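Local coordinates for Uly1 (Catenovulum maritimum, PDB 7DRQ), which is an ulvan lyase of polysaccharide lyase family 24 that probably cleaves the green-algal polysaccharide ulvan by elimination and binds calcium ions, at residues Met293-Ser298 / Gly357-Ile362. Numbering follows the deposited sequence.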
HETATM    1  N   MSE A 293       5.366   9.536 -15.974  1.00 12.47           N
HETATM    2  CA  MSE A 293       4.118   9.065 -15.388  1.00  9.96           C
HETATM    3  C   MSE A 293       3.539   8.050 -16.368  1.00 11.28           C
HETATM    4  O   MSE A 293       3.458   8.308 -17.573  1.00 12.02           O
HETATM    5  CB  MSE A 293       3.163  10.230 -15.130  1.00 11.12           C
HETATM    6  CG  MSE A 293       1.892   9.837 -14.430  1.00 11.43           C
HETATM    7 SE   MSE A 293       0.867  11.475 -14.008  1.00 21.36          SE
HETATM    8  CE  MSE A 293       1.992  12.254 -12.642  1.00 13.21           C
ATOM      9  N   PHE A 294       3.133   6.891 -15.863  1.00 11.39           N
ATOM     10  CA  PHE A 294       2.851   5.754 -16.731  1.00 10.54           C
ATOM     11  C   PHE A 294       1.580   5.046 -16.280  1.00  9.55           C
ATOM     12  O   PHE A 294       1.214   5.075 -15.104  1.00 11.22           O
ATOM     13  CB  PHE A 294       4.035   4.780 -16.736  1.00  9.57           C
ATOM     14  CG  PHE A 294       5.354   5.431 -17.053  1.00  9.58           C
ATOM     15  CD1 PHE A 294       5.791   5.551 -18.362  1.00 11.74           C
ATOM     16  CD2 PHE A 294       6.147   5.962 -16.032  1.00  9.62           C
ATOM     17  CE1 PHE A 294       7.011   6.175 -18.656  1.00 11.35           C
ATOM     18  CE2 PHE A 294       7.348   6.583 -16.318  1.00 10.65           C
ATOM     19  CZ  PHE A 294       7.787   6.681 -17.634  1.00 11.21           C
ATOM     20  N   TYR A 295       0.930   4.364 -17.231  1.00  9.40           N
ATOM     21  CA  TYR A 295      -0.333   3.693 -16.948  1.00 11.32           C
ATOM     22  C   TYR A 295      -0.555   2.603 -17.983  1.00 10.17           C
ATOM     23  O   TYR A 295      -0.268   2.799 -19.169  1.00 10.36           O
ATOM     24  CB  TYR A 295      -1.499   4.691 -16.968  1.00 11.37           C
ATOM     25  CG  TYR A 295      -2.893   4.100 -17.121  1.00 11.16           C
ATOM     26  CD1 TYR A 295      -3.556   3.546 -16.031  1.00  9.69           C
ATOM     27  CD2 TYR A 295      -3.570   4.174 -18.332  1.00  9.38           C
ATOM     28  CE1 TYR A 295      -4.846   3.047 -16.151  1.00 10.56           C
ATOM     29  CE2 TYR A 295      -4.847   3.657 -18.479  1.00 10.40           C
ATOM     30  CZ  TYR A 295      -5.480   3.095 -17.383  1.00 13.97           C
ATOM     31  OH  TYR A 295      -6.758   2.614 -17.515  1.00 11.72           O
ATOM     32  N   ALA A 296      -1.068   1.464 -17.532  1.00 11.14           N
ATOM     33  CA  ALA A 296      -1.463   0.403 -18.446  1.00 11.18           C
ATOM     34  C   ALA A 296      -2.604  -0.371 -17.809  1.00 11.73           C
ATOM     35  O   ALA A 296      -2.779  -0.348 -16.588  1.00 11.17           O
ATOM     36  CB  ALA A 296      -0.292  -0.533 -18.775  1.00  9.59           C
ATOM     37  N   TYR A 297      -3.373  -1.076 -18.639  1.00  9.38           N
ATOM     38  CA  TYR A 297      -4.472  -1.876 -18.118  1.00  8.69           C
ATOM     39  C   TYR A 297      -4.540  -3.182 -18.893  1.00  9.21           C
ATOM     40  O   TYR A 297      -4.060  -3.280 -20.025  1.00 11.18           O
ATOM     41  CB  TYR A 297      -5.815  -1.128 -18.189  1.00 10.38           C
ATOM     42  CG  TYR A 297      -6.286  -0.857 -19.602  1.00 10.40           C
ATOM     43  CD1 TYR A 297      -7.070  -1.781 -20.286  1.00 10.57           C
ATOM     44  CD2 TYR A 297      -5.945   0.321 -20.248  1.00 11.26           C
ATOM     45  CE1 TYR A 297      -7.497  -1.540 -21.574  1.00 12.74           C
ATOM     46  CE2 TYR A 297      -6.364   0.568 -21.550  1.00 14.01           C
ATOM     47  CZ  TYR A 297      -7.140  -0.362 -22.200  1.00 12.61           C
ATOM     48  OH  TYR A 297      -7.561  -0.118 -23.488  1.00 12.33           O
ATOM     49  N   SER A 298      -5.139  -4.188 -18.268  1.00 11.66           N
ATOM     50  CA  SER A 298      -5.279  -5.507 -18.870  1.00 11.05           C
ATOM     51  C   SER A 298      -6.741  -5.772 -19.198  1.00 11.56           C
ATOM     52  O   SER A 298      -7.625  -5.522 -18.370  1.00 10.25           O
ATOM     53  CB  SER A 298      -4.748  -6.592 -17.933  1.00 14.49           C
ATOM     54  OG  SER A 298      -5.083  -7.879 -18.445  1.00 13.23           O
ATOM     55  N   GLY A 357     -15.181   4.803 -16.876  1.00  9.05           N
ATOM     56  CA  GLY A 357     -13.999   4.755 -17.714  1.00 10.61           C
ATOM     57  C   GLY A 357     -13.170   6.011 -17.695  1.00 11.52           C
ATOM     58  O   GLY A 357     -12.216   6.100 -18.474  1.00 12.36           O
ATOM     59  N   ASP A 358     -13.515   6.989 -16.848  1.00 12.41           N
ATOM     60  CA  ASP A 358     -12.699   8.192 -16.707  1.00 11.28           C
ATOM     61  C   ASP A 358     -11.372   7.841 -16.055  1.00 10.13           C
ATOM     62  O   ASP A 358     -11.336   7.259 -14.971  1.00 10.31           O
ATOM     63  CB  ASP A 358     -13.405   9.255 -15.856  1.00  8.80           C
ATOM     64  CG  ASP A 358     -14.858   9.448 -16.232  1.00 11.08           C
ATOM     65  OD1 ASP A 358     -15.125   9.879 -17.376  1.00 12.97           O
ATOM     66  OD2 ASP A 358     -15.737   9.177 -15.378  1.00 12.90           O
ATOM     67  N   LEU A 359     -10.283   8.224 -16.701  1.00 11.53           N
ATOM     68  CA  LEU A 359      -8.940   7.953 -16.208  1.00 11.37           C
ATOM     69  C   LEU A 359      -8.399   9.203 -15.526  1.00 11.83           C
ATOM     70  O   LEU A 359      -8.450  10.292 -16.100  1.00 11.16           O
ATOM     71  CB  LEU A 359      -8.022   7.541 -17.357  1.00 13.04           C
ATOM     72  CG  LEU A 359      -6.520   7.575 -17.080  1.00 13.27           C
ATOM     73  CD1 LEU A 359      -6.162   6.503 -16.081  1.00 11.13           C
ATOM     74  CD2 LEU A 359      -5.721   7.413 -18.380  1.00 13.82           C
ATOM     75  N   HIS A 360      -7.856   9.036 -14.318  1.00 11.71           N
ATOM     76  CA  HIS A 360      -7.360  10.141 -13.506  1.00 12.00           C
ATOM     77  C   HIS A 360      -6.029   9.755 -12.883  1.00  9.73           C
ATOM     78  O   HIS A 360      -5.913   8.669 -12.309  1.00 12.89           O
ATOM     79  CB  HIS A 360      -8.358  10.497 -12.397  1.00 11.18           C
ATOM     80  CG  HIS A 360      -9.637  11.068 -12.912  1.00  9.22           C
ATOM     81  ND1 HIS A 360      -9.834  12.422 -13.069  1.00  9.20           N
ATOM     82  CD2 HIS A 360     -10.774  10.470 -13.335  1.00 11.02           C
ATOM     83  CE1 HIS A 360     -11.035  12.635 -13.573  1.00 10.50           C
ATOM     84  NE2 HIS A 360     -11.633  11.467 -13.729  1.00 11.70           N
ATOM     85  N   LEU A 361      -5.035  10.644 -12.982  1.00 11.81           N
ATOM     86  CA  LEU A 361      -3.741  10.468 -12.328  1.00  9.45           C
ATOM     87  C   LEU A 361      -3.287  11.782 -11.713  1.00 12.49           C
ATOM     88  O   LEU A 361      -3.448  12.847 -12.314  1.00 11.66           O
ATOM     89  CB  LEU A 361      -2.648   9.995 -13.297  1.00  8.54           C
ATOM     90  CG  LEU A 361      -3.027   8.829 -14.215  1.00 11.83           C
ATOM     91  CD1 LEU A 361      -3.484   9.323 -15.593  1.00 11.34           C
ATOM     92  CD2 LEU A 361      -1.854   7.874 -14.344  1.00 11.84           C
ATOM     93  N   ILE A 362      -2.677  11.697 -10.532  1.00 10.88           N
ATOM     94  CA  ILE A 362      -2.184  12.879  -9.839  1.00 10.77           C
ATOM     95  C   ILE A 362      -0.718  12.668  -9.477  1.00 10.19           C
ATOM     96  O   ILE A 362      -0.235  11.539  -9.366  1.00 10.09           O
ATOM     97  CB  ILE A 362      -3.009  13.207  -8.579  1.00 11.95           C
ATOM     98  CG1 ILE A 362      -2.939  12.065  -7.570  1.00 12.62           C
ATOM     99  CG2 ILE A 362      -4.456  13.507  -8.961  1.00 13.69           C
ATOM    100  CD1 ILE A 362      -3.517  12.436  -6.212  1.00 10.26           C
TER
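Tyr295 and Leu359 both carry CG anti to the backbone N (chi1 162° for Tyr295), and each reaches across to the other sheet so that the two side chains run alongside one another in opposing senses. This brings Leu359 CD1 over the centre of the Tyr295 ring, 3.7 Å from its centroid and only 12° off the ring normal, a CH-pi contact made over the face. The second branch, CD2, lies above the same face, toward the CD2-CE2 edge, 3.9 Å from Tyr295 CE2. A branched leucine suits the place because its two methyls spread over the flat ring. The phenol also has a polar end, and Tyr295 OH is hydrogen-bonded to Arg274 on the adjoining strand 272-280, so the hydroxyl is satisfied and the ring is held at its tip. An alanine in place of Tyr295 would probably leave Leu359 CD1 facing a gap and Arg274 without its hydroxyl partner.

Strands 290-298 and 359-369 belong to two different antiparallel sheets, and no hydrogen bond joins the two segments; their axes come no closer than 9.2 Å. This is the face-to-face packing of sheets in the beta-propeller fold expected of a BNR-repeat protein, with apolar side chains filling the space between blades. Val353 of strand 350-353 touches both Tyr295 and Leu359, extending the same buried layer.

Farther along, Met293, present as selenomethionine, runs out extended and bends only at its last torsion (-69°), placing SE 3.9 Å from Leu361 CB and its terminal CE 4.0 Å from Ile362 O. A long, unbranched, flexible chain can span this distance between sheets. Leucine suits position 361, between Met293 and Tyr295: while CB meets the selenium, the branch CD2 comes within 4.1 Å of Tyr295 CB, and Trp351 packs against the side chain.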